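Local coordinates for envelope glycoprotein (Bourbon virus, PDB 5ZKX), which probably drives fusion of the viral envelope with the host membrane as a trimeric, gp64-like class III fusion protein, here in its postfusion state, at residues A[30-35]-A[256-261]; A[153-158]-A[270-275]; A[204-209]-A[234-239]; A[240-245]-A[408-413]. All coordinates share one frame; numbering follows the deposited sequence.

Contact 1: residues A[30-35]-A[256-261]; sequences IKVTKT and ACYKNE
Glu261 turns its carboxylate onto Thr33, whose OG1 donates a hydrogen bond of 2.6 Å to the anti lone pair of Glu261 OE1. The bend at chi2 of Glu261 (134°) brings CD round to the threonine, while OE2 lies beside the aliphatic part of Lys31, 3.4 Å from Lys31 CD. Lys31 NZ stays 4.2 Å from Glu261 OE2, beyond a salt bridge, and Glu261 is poorly ordered, so this grip is probably loose. Between the strands, Thr33 with Lys259 and Thr35 with Cys257 are antiparallel hydrogen-bonded pairs; Thr33 N meets Lys259 O at 2.8 Å. Tyr258 occupies the other face. Lys34 lies side by side with it and points the same way, its CG 3.6 Å from Tyr258 CE2, and Val32 CG2 reaches the ring edge at 4.2 Å from Tyr258 CD2. Beyond this pair, Phe243 stacks on the tyrosine ring, and both Tyr258 OH and Lys34 NZ bond to Asp238 OD2. One face thus sets a lysine chain alongside a buried tyrosine ring, their polar ends sharing a carboxylate that probably stays charged, whereas on the Thr33 face the backbone bonds of Thr33 and Lys259 are the firmer link.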
loop_
_atom_site.group_PDB
_atom_site.type_symbol
_atom_site.label_atom_id
_atom_site.label_comp_id
_atom_site.label_asym_id
_atom_site.label_seq_id
_atom_site.Cartn_x
_atom_site.Cartn_y
_atom_site.Cartn_z
ATOM N N ILE A 30 26.426 -10.968 -6.573
ATOM C CA ILE A 30 26.128 -11.586 -7.860
ATOM C C ILE A 30 26.417 -10.587 -8.972
ATOM O O ILE A 30 25.859 -9.485 -8.995
ATOM C CB ILE A 30 24.675 -12.078 -7.911
ATOM C CG1 ILE A 30 24.467 -13.182 -6.871
ATOM C CG2 ILE A 30 24.332 -12.580 -9.304
ATOM C CD1 ILE A 30 23.140 -13.894 -6.985
ATOM N N LYS A 31 27.293 -10.974 -9.895
ATOM C CA LYS A 31 27.682 -10.116 -11.006
ATOM C C LYS A 31 26.630 -10.204 -12.105
ATOM O O LYS A 31 26.359 -11.291 -12.626
ATOM C CB LYS A 31 29.055 -10.532 -11.529
ATOM C CG LYS A 31 29.716 -9.541 -12.462
ATOM C CD LYS A 31 31.002 -10.125 -13.015
ATOM C CE LYS A 31 31.812 -9.090 -13.776
ATOM N NZ LYS A 31 33.048 -9.689 -14.357
ATOM N N VAL A 32 26.034 -9.063 -12.455
ATOM C CA VAL A 32 24.921 -9.016 -13.393
ATOM C C VAL A 32 25.144 -7.889 -14.392
ATOM O O VAL A 32 25.865 -6.922 -14.131
ATOM C CB VAL A 32 23.561 -8.821 -12.681
ATOM C CG1 VAL A 32 23.279 -9.959 -11.716
ATOM C CG2 VAL A 32 23.526 -7.481 -11.953
ATOM N N THR A 33 24.514 -8.031 -15.552
ATOM C CA THR A 33 24.316 -6.915 -16.465
ATOM C C THR A 33 22.942 -6.319 -16.179
ATOM O O THR A 33 21.935 -7.035 -16.191
ATOM C CB THR A 33 24.431 -7.363 -17.921
ATOM O OG1 THR A 33 25.815 -7.512 -18.265
ATOM C CG2 THR A 33 23.800 -6.337 -18.847
ATOM N N LYS A 34 22.904 -5.021 -15.900
ATOM C CA LYS A 34 21.685 -4.343 -15.485
ATOM C C LYS A 34 21.239 -3.404 -16.597
ATOM O O LYS A 34 21.978 -2.486 -16.971
ATOM C CB LYS A 34 21.906 -3.581 -14.179
ATOM C CG LYS A 34 20.677 -2.872 -13.646
ATOM C CD LYS A 34 21.055 -1.922 -12.527
ATOM C CE LYS A 34 19.899 -1.020 -12.144
ATOM N NZ LYS A 34 20.256 -0.134 -10.999
ATOM N N THR A 35 20.040 -3.638 -17.124
ATOM C CA THR A 35 19.494 -2.863 -18.230
ATOM C C THR A 35 18.452 -1.881 -17.710
ATOM O O THR A 35 17.519 -2.279 -17.007
ATOM C CB THR A 35 18.865 -3.785 -19.275
ATOM O OG1 THR A 35 19.760 -4.868 -19.557
ATOM C CG2 THR A 35 18.571 -3.022 -20.558
ATOM N N ALA A 256 14.017 -1.940 -14.520
ATOM C CA ALA A 256 15.330 -2.497 -14.814
ATOM C C ALA A 256 15.237 -4.006 -14.985
ATOM O O ALA A 256 14.350 -4.658 -14.429
ATOM C CB ALA A 256 16.340 -2.154 -13.712
ATOM N N CYS A 257 16.170 -4.545 -15.766
ATOM C CA CYS A 257 16.339 -5.979 -15.947
ATOM C C CYS A 257 17.715 -6.390 -15.445
ATOM O O CYS A 257 18.695 -5.656 -15.620
ATOM C CB CYS A 257 16.175 -6.381 -17.414
ATOM S SG CYS A 257 14.538 -6.051 -18.083
ATOM N N TYR A 258 17.781 -7.559 -14.810
ATOM C CA TYR A 258 19.014 -8.084 -14.236
ATOM C C TYR A 258 19.315 -9.432 -14.869
ATOM O O TYR A 258 18.563 -10.392 -14.675
ATOM C CB TYR A 258 18.899 -8.225 -12.717
ATOM C CG TYR A 258 18.606 -6.930 -12.000
ATOM C CD1 TYR A 258 17.303 -6.567 -11.685
ATOM C CD2 TYR A 258 19.632 -6.073 -11.634
ATOM C CE1 TYR A 258 17.031 -5.384 -11.028
ATOM C CE2 TYR A 258 19.370 -4.890 -10.977
ATOM C CZ TYR A 258 18.069 -4.549 -10.676
ATOM O OH TYR A 258 17.805 -3.370 -10.019
ATOM N N LYS A 259 20.409 -9.506 -15.618
ATOM C CA LYS A 259 20.832 -10.747 -16.246
ATOM C C LYS A 259 22.164 -11.181 -15.659
ATOM O O LYS A 259 23.127 -10.408 -15.642
ATOM C CB LYS A 259 20.952 -10.609 -17.763
ATOM C CG LYS A 259 21.024 -11.953 -18.473
ATOM C CD LYS A 259 21.138 -11.786 -19.971
ATOM C CE LYS A 259 20.662 -13.030 -20.691
ATOM N NZ LYS A 259 21.189 -13.102 -22.079
ATOM N N ASN A 260 22.207 -12.413 -15.179
ATOM C CA ASN A 260 23.441 -12.980 -14.667
ATOM C C ASN A 260 24.360 -13.322 -15.828
ATOM O O ASN A 260 24.007 -14.141 -16.683
ATOM C CB ASN A 260 23.130 -14.224 -13.840
ATOM C CG ASN A 260 24.314 -14.708 -13.038
ATOM O OD1 ASN A 260 25.247 -13.955 -12.771
ATOM N ND2 ASN A 260 24.286 -15.975 -12.651
ATOM N N GLU A 261 25.529 -12.685 -15.882
ATOM C CA GLU A 261 26.600 -13.239 -16.692
ATOM C C GLU A 261 26.856 -14.666 -16.225
ATOM O O GLU A 261 26.506 -15.034 -15.100
ATOM C CB GLU A 261 27.854 -12.374 -16.585
ATOM C CG GLU A 261 27.788 -11.120 -17.446
ATOM C CD GLU A 261 28.242 -9.876 -16.710
ATOM O OE1 GLU A 261 27.734 -8.779 -17.026
ATOM O OE2 GLU A 261 29.107 -9.996 -15.819
#

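Contact 2: residues A[153-158]-A[270-275]; sequences RLVASG and PGMWNI
Trp273 donates its indole N-H to the backbone oxygen of Leu154, with Trp273 NE1 2.8 Å from Leu154 O. The bond is nearly straight at both ends: the angle at the hydrogen is 170°, the carbonyl points at the nitrogen with a C=O...N angle of 167°, and the oxygen lies in the indole plane. With CG between the backbone N and the carbonyl carbon (chi1 56°), the indole of Trp273 is carried toward strand 153-155. Arg153 crosses the indole at about a right angle, its CB 3.9 Å from Trp273 CZ2. Met272 fills the next position, its bent chain laying CE 3.5 Å from Val155 CA. Ala156 CB then touches two neighbours, Met272 SD at 3.5 Å and Pro270 CG at 3.5 Å, while Pro270 CD comes within 3.1 Å of Gly158 O.

A second shell holds these groups in place. Pro254 packs on both Arg153 and Trp273 and shares a backbone hydrogen bond with Leu154; Gly271 is bonded through its backbone to Phe250 and Cys252. Strand 153-155 is the edge of a three-stranded antiparallel sheet, and the short, weakly bonded strand 271-272 is an outermost strand of the mixed sheet. The two edges are joined not by a beta bridge but by a side-chain-to-backbone bond and apolar packing, a sheet-to-sheet junction within this gp64-like fold.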
loop_
_atom_site.group_PDB
_atom_site.type_symbol
_atom_site.label_atom_id
_atom_site.label_comp_id
_atom_site.label_asym_id
_atom_site.label_seq_id
_atom_site.Cartn_x
_atom_site.Cartn_y
_atom_site.Cartn_z
ATOM N N ARG A 153 9.071 1.709 -19.067
ATOM C CA ARG A 153 9.294 0.423 -18.423
ATOM C C ARG A 153 9.902 -0.570 -19.410
ATOM O O ARG A 153 10.041 -0.297 -20.606
ATOM C CB ARG A 153 7.987 -0.132 -17.844
ATOM C CG ARG A 153 7.641 0.368 -16.440
ATOM C CD ARG A 153 7.436 1.864 -16.421
ATOM N NE ARG A 153 6.407 2.280 -15.476
ATOM C CZ ARG A 153 6.653 2.696 -14.240
ATOM N NH1 ARG A 153 7.900 2.748 -13.791
ATOM N NH2 ARG A 153 5.652 3.064 -13.453
ATOM N N LEU A 154 10.263 -1.741 -18.890
ATOM C CA LEU A 154 10.922 -2.782 -19.667
ATOM C C LEU A 154 10.090 -4.056 -19.646
ATOM O O LEU A 154 9.692 -4.527 -18.575
ATOM C CB LEU A 154 12.327 -3.057 -19.124
ATOM C CG LEU A 154 13.406 -2.036 -19.499
ATOM C CD1 LEU A 154 14.553 -2.063 -18.502
ATOM C CD2 LEU A 154 13.915 -2.285 -20.906
ATOM N N VAL A 155 9.826 -4.609 -20.830
ATOM C CA VAL A 155 9.160 -5.903 -20.952
ATOM C C VAL A 155 10.053 -6.835 -21.756
ATOM O O VAL A 155 11.143 -6.445 -22.182
ATOM C CB VAL A 155 7.772 -5.774 -21.602
ATOM C CG1 VAL A 155 6.819 -5.047 -20.672
ATOM C CG2 VAL A 155 7.881 -5.068 -22.943
ATOM N N ALA A 156 9.607 -8.074 -21.968
ATOM C CA ALA A 156 10.426 -9.063 -22.661
ATOM C C ALA A 156 9.826 -9.508 -23.988
ATOM O O ALA A 156 10.486 -9.374 -25.021
ATOM C CB ALA A 156 10.665 -10.270 -21.749
ATOM N N SER A 157 8.601 -10.037 -23.999
ATOM C CA SER A 157 8.005 -10.657 -25.186
ATOM C C SER A 157 8.872 -11.779 -25.754
ATOM O O SER A 157 8.721 -12.157 -26.919
ATOM C CB SER A 157 7.713 -9.618 -26.277
ATOM O OG SER A 157 7.823 -10.192 -27.569
ATOM N N GLY A 158 9.774 -12.324 -24.943
ATOM C CA GLY A 158 10.784 -13.251 -25.410
ATOM C C GLY A 158 12.108 -12.928 -24.752
ATOM O O GLY A 158 12.169 -12.781 -23.529
ATOM N N PRO A 270 13.438 -13.769 -19.801
ATOM C CA PRO A 270 13.600 -13.371 -18.402
ATOM C C PRO A 270 12.312 -13.559 -17.624
ATOM O O PRO A 270 11.224 -13.702 -18.184
ATOM C CB PRO A 270 13.970 -11.889 -18.497
ATOM C CG PRO A 270 13.299 -11.437 -19.730
ATOM C CD PRO A 270 13.337 -12.599 -20.691
ATOM N N GLY A 271 12.453 -13.567 -16.303
ATOM C CA GLY A 271 11.296 -13.493 -15.439
ATOM C C GLY A 271 10.623 -12.152 -15.632
ATOM O O GLY A 271 11.295 -11.119 -15.687
ATOM N N MET A 272 9.303 -12.151 -15.751
ATOM C CA MET A 272 8.556 -10.950 -16.090
ATOM C C MET A 272 7.749 -10.476 -14.891
ATOM O O MET A 272 7.096 -11.280 -14.219
ATOM C CB MET A 272 7.627 -11.209 -17.275
ATOM C CG MET A 272 7.262 -9.959 -18.039
ATOM S SD MET A 272 8.666 -9.365 -18.986
ATOM C CE MET A 272 9.059 -7.897 -18.081
ATOM N N TRP A 273 7.794 -9.174 -14.631
ATOM C CA TRP A 273 6.906 -8.589 -13.643
ATOM C C TRP A 273 5.484 -8.545 -14.185
ATOM O O TRP A 273 5.258 -8.411 -15.392
ATOM C CB TRP A 273 7.368 -7.182 -13.270
ATOM C CG TRP A 273 7.500 -6.263 -14.448
ATOM C CD1 TRP A 273 8.485 -6.276 -15.385
ATOM C CD2 TRP A 273 6.622 -5.190 -14.804
ATOM N NE1 TRP A 273 8.272 -5.288 -16.315
ATOM C CE2 TRP A 273 7.135 -4.604 -15.979
ATOM C CE3 TRP A 273 5.450 -4.670 -14.247
ATOM C CZ2 TRP A 273 6.519 -3.522 -16.603
ATOM C CZ3 TRP A 273 4.840 -3.595 -14.871
ATOM C CH2 TRP A 273 5.374 -3.034 -16.035
ATOM N N ASN A 274 4.517 -8.666 -13.282
ATOM C CA ASN A 274 3.120 -8.584 -13.678
ATOM C C ASN A 274 2.726 -7.122 -13.835
ATOM O O ASN A 274 2.906 -6.318 -12.915
ATOM C CB ASN A 274 2.225 -9.283 -12.657
ATOM C CG ASN A 274 2.242 -10.791 -12.808
ATOM O OD1 ASN A 274 2.508 -11.520 -11.850
ATOM N ND2 ASN A 274 1.965 -11.268 -14.016
ATOM N N ILE A 275 2.205 -6.781 -15.015
ATOM C CA ILE A 275 1.857 -5.394 -15.313
ATOM C C ILE A 275 0.758 -4.896 -14.384
ATOM O O ILE A 275 0.748 -3.721 -13.999
ATOM C CB ILE A 275 1.463 -5.264 -16.800
ATOM C CG1 ILE A 275 0.866 -3.886 -17.097
ATOM C CG2 ILE A 275 0.488 -6.361 -17.196
ATOM C CD1 ILE A 275 1.843 -2.748 -16.923
#

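Contact 3: residues A[204-209]-A[234-239]; sequences KFIPCF and FHCKDG
Cys208 and Cys236 stand opposite each other as a non-hydrogen-bonded pair of antiparallel strands, and a cross-strand disulfide ties them, Cys208 SG to Cys236 SG at 2.0 Å. In both residues SG is anti to the carbonyl carbon and beside the backbone N, and the S-S torsion is 106°. The alpha carbons are drawn together to 4.0 Å between Cys208 CA and Cys236 CA. Ile206 extends the apolar patch by resting CD1 on Cys236 CB at 3.8 Å. Its other branch meets Asp238 at about a right angle, with Ile206 CG2 4.0 Å from Asp238 CB.

At the far end Lys204 approaches the same aspartate obliquely. A bend at chi3 (-61°) turns CE toward it, and the salt bridge from Lys204 NZ to Asp238 OD1 measures 2.6 Å, meeting the oxygen on its syn side, somewhat out of the carboxylate plane. Asp238 OD2 is engaged by Tyr258 and Lys34, so the buried carboxylate is held at both oxygens. Pro207 O receives a weak bond from Lys237 N. The Phe209 ring meets Tyr296 of a second subunit edge-to-face, while His235 touches Leu409 of a third, placing this part of the sheet at the trimer interface. Phe209 and His235 form a hydrogen-bonded pair in which Phe209 N donates to His235 O at 3.0 Å.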
loop_
_atom_site.group_PDB
_atom_site.type_symbol
_atom_site.label_atom_id
_atom_site.label_comp_id
_atom_site.label_asym_id
_atom_site.label_seq_id
_atom_site.Cartn_x
_atom_site.Cartn_y
_atom_site.Cartn_z
ATOM N N LYS A 204 27.407 -4.640 -12.834
ATOM C CA LYS A 204 27.527 -4.337 -11.417
ATOM C C LYS A 204 27.291 -5.609 -10.618
ATOM O O LYS A 204 26.807 -6.617 -11.141
ATOM C CB LYS A 204 26.550 -3.231 -11.000
ATOM C CG LYS A 204 25.087 -3.643 -11.033
ATOM C CD LYS A 204 24.187 -2.495 -10.618
ATOM C CE LYS A 204 24.491 -2.038 -9.201
ATOM N NZ LYS A 204 23.563 -0.964 -8.743
ATOM N N PHE A 205 27.661 -5.551 -9.341
ATOM C CA PHE A 205 27.395 -6.614 -8.380
ATOM C C PHE A 205 26.219 -6.199 -7.512
ATOM O O PHE A 205 26.188 -5.075 -7.001
ATOM C CB PHE A 205 28.613 -6.889 -7.492
ATOM C CG PHE A 205 29.843 -7.293 -8.245
ATOM C CD1 PHE A 205 30.719 -6.338 -8.735
ATOM C CD2 PHE A 205 30.133 -8.631 -8.453
ATOM C CE1 PHE A 205 31.855 -6.712 -9.429
ATOM C CE2 PHE A 205 31.265 -9.011 -9.143
ATOM C CZ PHE A 205 32.129 -8.052 -9.632
ATOM N N ILE A 206 25.258 -7.100 -7.341
ATOM C CA ILE A 206 24.146 -6.830 -6.434
ATOM C C ILE A 206 24.240 -7.788 -5.251
ATOM O O ILE A 206 24.604 -8.959 -5.425
ATOM C CB ILE A 206 22.789 -6.937 -7.153
ATOM C CG1 ILE A 206 22.530 -8.365 -7.635
ATOM C CG2 ILE A 206 22.722 -5.957 -8.318
ATOM C CD1 ILE A 206 21.103 -8.616 -8.028
ATOM N N PRO A 207 23.954 -7.333 -4.034
ATOM C CA PRO A 207 24.017 -8.234 -2.878
ATOM C C PRO A 207 22.779 -9.111 -2.785
ATOM O O PRO A 207 21.656 -8.674 -3.051
ATOM C CB PRO A 207 24.107 -7.269 -1.690
ATOM C CG PRO A 207 23.413 -6.031 -2.172
ATOM C CD PRO A 207 23.715 -5.933 -3.640
ATOM N N CYS A 208 22.993 -10.368 -2.403
ATOM C CA CYS A 208 21.917 -11.341 -2.311
ATOM C C CYS A 208 22.147 -12.247 -1.111
ATOM O O CYS A 208 23.237 -12.289 -0.536
ATOM C CB CYS A 208 21.806 -12.194 -3.589
ATOM S SG CYS A 208 21.573 -11.259 -5.119
ATOM N N PHE A 209 21.094 -12.970 -0.736
ATOM C CA PHE A 209 21.158 -14.012 0.282
ATOM C C PHE A 209 20.692 -15.316 -0.346
ATOM O O PHE A 209 19.553 -15.412 -0.813
ATOM C CB PHE A 209 20.300 -13.656 1.496
ATOM C CG PHE A 209 20.852 -12.525 2.313
ATOM C CD1 PHE A 209 21.885 -12.739 3.204
ATOM C CD2 PHE A 209 20.343 -11.246 2.183
ATOM C CE1 PHE A 209 22.399 -11.700 3.948
ATOM C CE2 PHE A 209 20.853 -10.204 2.930
ATOM C CZ PHE A 209 21.884 -10.431 3.808
ATOM N N PHE A 234 17.237 -17.003 -4.130
ATOM C CA PHE A 234 18.092 -15.831 -3.983
ATOM C C PHE A 234 17.210 -14.620 -3.721
ATOM O O PHE A 234 16.317 -14.316 -4.517
ATOM C CB PHE A 234 18.951 -15.605 -5.230
ATOM C CG PHE A 234 19.872 -16.748 -5.558
ATOM C CD1 PHE A 234 21.186 -16.744 -5.119
ATOM C CD2 PHE A 234 19.430 -17.817 -6.324
ATOM C CE1 PHE A 234 22.037 -17.792 -5.427
ATOM C CE2 PHE A 234 20.279 -18.866 -6.635
ATOM C CZ PHE A 234 21.583 -18.852 -6.187
ATOM N N HIS A 235 17.463 -13.931 -2.610
ATOM C CA HIS A 235 16.729 -12.727 -2.234
ATOM C C HIS A 235 17.701 -11.558 -2.303
ATOM O O HIS A 235 18.603 -11.443 -1.468
ATOM C CB HIS A 235 16.118 -12.875 -0.843
ATOM C CG HIS A 235 15.250 -14.086 -0.700
ATOM N ND1 HIS A 235 13.953 -14.130 -1.163
ATOM C CD2 HIS A 235 15.499 -15.305 -0.163
ATOM C CE1 HIS A 235 13.437 -15.319 -0.911
ATOM N NE2 HIS A 235 14.354 -16.051 -0.304
ATOM N N CYS A 236 17.516 -10.695 -3.293
ATOM C CA CYS A 236 18.526 -9.719 -3.663
ATOM C C CYS A 236 18.067 -8.300 -3.356
ATOM O O CYS A 236 16.939 -8.051 -2.925
ATOM C CB CYS A 236 18.880 -9.855 -5.146
ATOM S SG CYS A 236 19.597 -11.456 -5.558
ATOM N N LYS A 237 18.986 -7.369 -3.589
ATOM C CA LYS A 237 18.763 -5.954 -3.354
ATOM C C LYS A 237 19.611 -5.172 -4.345
ATOM O O LYS A 237 20.738 -5.569 -4.655
ATOM C CB LYS A 237 19.116 -5.573 -1.911
ATOM C CG LYS A 237 19.334 -4.091 -1.671
ATOM C CD LYS A 237 19.567 -3.809 -0.197
ATOM C CE LYS A 237 20.558 -2.678 0.013
ATOM N NZ LYS A 237 20.463 -1.628 -1.036
ATOM N N ASP A 238 19.053 -4.082 -4.865
ATOM C CA ASP A 238 19.813 -3.178 -5.725
ATOM C C ASP A 238 19.289 -1.770 -5.465
ATOM O O ASP A 238 18.253 -1.380 -6.015
ATOM C CB ASP A 238 19.687 -3.555 -7.192
ATOM C CG ASP A 238 20.430 -2.596 -8.098
ATOM O OD1 ASP A 238 21.408 -1.977 -7.637
ATOM O OD2 ASP A 238 20.033 -2.449 -9.270
ATOM N N GLY A 239 20.004 -1.022 -4.638
ATOM C CA GLY A 239 19.537 0.299 -4.267
ATOM C C GLY A 239 18.255 0.175 -3.471
ATOM O O GLY A 239 18.229 -0.400 -2.378
#

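Contact 4: residues A[240-245]-A[408-413]; sequences DNFFEF and QLVAAK
Phe242 and Val410 reach toward each other tip to tip where a non-regular segment, 408-413, passes the weakly bonded edge strand 241-245 of the seven-stranded sheet. Val410 CG1, anti to its backbone N (chi1 152°), comes 3.3 Å from Phe242 CZ. Ala412 CA lies 3.7 Å from Phe242 CE1, and Ala411 O is at the ring edge, in its plane. The polar half is built on Lys413. Its chain leaves with CG anti to the backbone N and turns at chi3 (-54°), bringing CE to 3.3 Å from Asp240 OD1. The Asp240 side chain lies obliquely across the lysine chain, its OD2 3.4 Å from Lys413 CB. The ammonium is modelled 3.0 Å from Asn241 OD1 and pairs with Asp255, but Lys413 NZ is too close to another atom, so its exact place is doubtful. Asn289 of a second subunit bonds to Asp240 O and Phe242 N, and Ile291 of a third packs on Ala411 and Ala412, so the segment runs between subunits of the postfusion trimer. Asp240 O also accepts a bent hydrogen bond from Lys413 N at 3.1 Å (136° at the hydrogen).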
loop_
_atom_site.group_PDB
_atom_site.type_symbol
_atom_site.label_atom_id
_atom_site.label_comp_id
_atom_site.label_asym_id
_atom_site.label_seq_id
_atom_site.Cartn_x
_atom_site.Cartn_y
_atom_site.Cartn_z
ATOM N N ASP A 240 17.169 0.713 -4.017
ATOM C CA ASP A 240 15.858 0.616 -3.395
ATOM C C ASP A 240 14.990 -0.457 -4.038
ATOM O O ASP A 240 13.787 -0.508 -3.771
ATOM C CB ASP A 240 15.152 1.971 -3.442
ATOM C CG ASP A 240 15.141 2.578 -4.832
ATOM O OD1 ASP A 240 15.674 1.947 -5.768
ATOM O OD2 ASP A 240 14.595 3.692 -4.989
ATOM N N ASN A 241 15.574 -1.307 -4.881
ATOM C CA ASN A 241 14.882 -2.424 -5.510
ATOM C C ASN A 241 15.173 -3.708 -4.745
ATOM O O ASN A 241 16.332 -3.997 -4.429
ATOM C CB ASN A 241 15.317 -2.593 -6.966
ATOM C CG ASN A 241 14.742 -1.532 -7.878
ATOM O OD1 ASN A 241 13.844 -0.787 -7.495
ATOM N ND2 ASN A 241 15.256 -1.466 -9.103
ATOM N N PHE A 242 14.128 -4.483 -4.470
ATOM C CA PHE A 242 14.258 -5.747 -3.761
ATOM C C PHE A 242 13.448 -6.798 -4.496
ATOM O O PHE A 242 12.270 -6.578 -4.794
ATOM C CB PHE A 242 13.784 -5.619 -2.312
ATOM C CG PHE A 242 14.508 -4.561 -1.538
ATOM C CD1 PHE A 242 14.135 -3.231 -1.642
ATOM C CD2 PHE A 242 15.567 -4.893 -0.715
ATOM C CE1 PHE A 242 14.800 -2.256 -0.939
ATOM C CE2 PHE A 242 16.229 -3.922 -0.005
ATOM C CZ PHE A 242 15.849 -2.599 -0.124
ATOM N N PHE A 243 14.073 -7.938 -4.780
ATOM C CA PHE A 243 13.471 -8.901 -5.688
ATOM C C PHE A 243 14.098 -10.268 -5.478
ATOM O O PHE A 243 15.251 -10.383 -5.057
ATOM C CB PHE A 243 13.642 -8.468 -7.149
ATOM C CG PHE A 243 15.067 -8.170 -7.530
ATOM C CD1 PHE A 243 15.628 -6.930 -7.266
ATOM C CD2 PHE A 243 15.845 -9.126 -8.157
ATOM C CE1 PHE A 243 16.936 -6.657 -7.610
ATOM C CE2 PHE A 243 17.153 -8.855 -8.508
ATOM C CZ PHE A 243 17.697 -7.620 -8.232
ATOM N N GLU A 244 13.319 -11.296 -5.790
ATOM C CA GLU A 244 13.780 -12.676 -5.775
ATOM C C GLU A 244 14.451 -12.986 -7.110
ATOM O O GLU A 244 13.800 -12.944 -8.159
ATOM C CB GLU A 244 12.601 -13.613 -5.524
ATOM C CG GLU A 244 12.949 -14.964 -4.961
ATOM C CD GLU A 244 11.708 -15.755 -4.601
ATOM O OE1 GLU A 244 10.893 -15.254 -3.798
ATOM O OE2 GLU A 244 11.537 -16.870 -5.136
ATOM N N PHE A 245 15.745 -13.282 -7.075
ATOM C CA PHE A 245 16.467 -13.578 -8.309
ATOM C C PHE A 245 16.144 -14.996 -8.772
ATOM O O PHE A 245 16.291 -15.944 -7.996
ATOM C CB PHE A 245 17.968 -13.413 -8.111
ATOM C CG PHE A 245 18.715 -13.121 -9.379
ATOM C CD1 PHE A 245 18.316 -12.093 -10.211
ATOM C CD2 PHE A 245 19.815 -13.877 -9.739
ATOM C CE1 PHE A 245 18.997 -11.822 -11.378
ATOM C CE2 PHE A 245 20.503 -13.610 -10.907
ATOM C CZ PHE A 245 20.093 -12.581 -11.727
ATOM N N GLN A 408 21.959 -4.081 7.531
ATOM C CA GLN A 408 22.013 -2.669 7.201
ATOM C C GLN A 408 20.605 -2.109 7.023
ATOM O O GLN A 408 19.613 -2.840 6.967
ATOM C CB GLN A 408 22.851 -2.452 5.944
ATOM C CG GLN A 408 24.116 -3.295 5.913
ATOM C CD GLN A 408 25.202 -2.693 5.043
ATOM O OE1 GLN A 408 25.731 -3.348 4.141
ATOM N NE2 GLN A 408 25.541 -1.436 5.310
ATOM N N LEU A 409 20.525 -0.785 6.945
ATOM C CA LEU A 409 19.249 -0.127 6.726
ATOM C C LEU A 409 18.751 -0.387 5.307
ATOM O O LEU A 409 19.521 -0.690 4.390
ATOM C CB LEU A 409 19.368 1.374 6.978
ATOM C CG LEU A 409 19.754 1.793 8.397
ATOM C CD1 LEU A 409 19.708 3.304 8.522
ATOM C CD2 LEU A 409 18.846 1.135 9.428
ATOM N N VAL A 410 17.440 -0.254 5.134
ATOM C CA VAL A 410 16.762 -0.670 3.911
ATOM C C VAL A 410 15.509 0.180 3.734
ATOM O O VAL A 410 14.732 0.359 4.677
ATOM C CB VAL A 410 16.422 -2.175 3.957
ATOM C CG1 VAL A 410 15.210 -2.482 3.113
ATOM C CG2 VAL A 410 17.614 -3.006 3.498
ATOM N N ALA A 411 15.315 0.707 2.525
ATOM C CA ALA A 411 14.152 1.534 2.208
ATOM C C ALA A 411 13.679 1.189 0.804
ATOM O O ALA A 411 14.358 1.504 -0.178
ATOM C CB ALA A 411 14.480 3.022 2.323
ATOM N N ALA A 412 12.513 0.560 0.709
ATOM C CA ALA A 412 11.978 0.136 -0.576
ATOM C C ALA A 412 11.424 1.320 -1.361
ATOM O O ALA A 412 11.004 2.331 -0.793
ATOM C CB ALA A 412 10.884 -0.912 -0.379
ATOM N N LYS A 413 11.418 1.176 -2.684
ATOM C CA LYS A 413 10.940 2.227 -3.573
ATOM C C LYS A 413 9.420 2.183 -3.695
ATOM O O LYS A 413 8.840 1.122 -3.948
ATOM C CB LYS A 413 11.585 2.078 -4.949
ATOM C CG LYS A 413 11.163 3.131 -5.952
ATOM C CD LYS A 413 11.444 2.662 -7.363
ATOM C CE LYS A 413 12.892 2.247 -7.515
ATOM N NZ LYS A 413 13.182 1.761 -8.889
#

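In the fold
All four contacts reach one seven-stranded sheet, contact 2 joining its outer strand 271-272 to a separate three-stranded sheet. Strands 26-36 and 200-210 lie side by side and link contact 1 to contact 3, whose strand 234-238 in turn borders strand 241-245 of contact 4. Contact 3 is the buried one, and it alone carries a disulfide across its segments; the others are partly buried. Contacts 1 and 3 are antiparallel strand pairings, more complete in contact 1, whereas contacts 2 and 4 rely mainly on side chains and single backbone oxygens at the sheet's two outermost strands. Contacts 3 and 4, with centres about 8 Å apart, both face other subunits; contacts 1 and 2 stay within one chain and meet through Leu154.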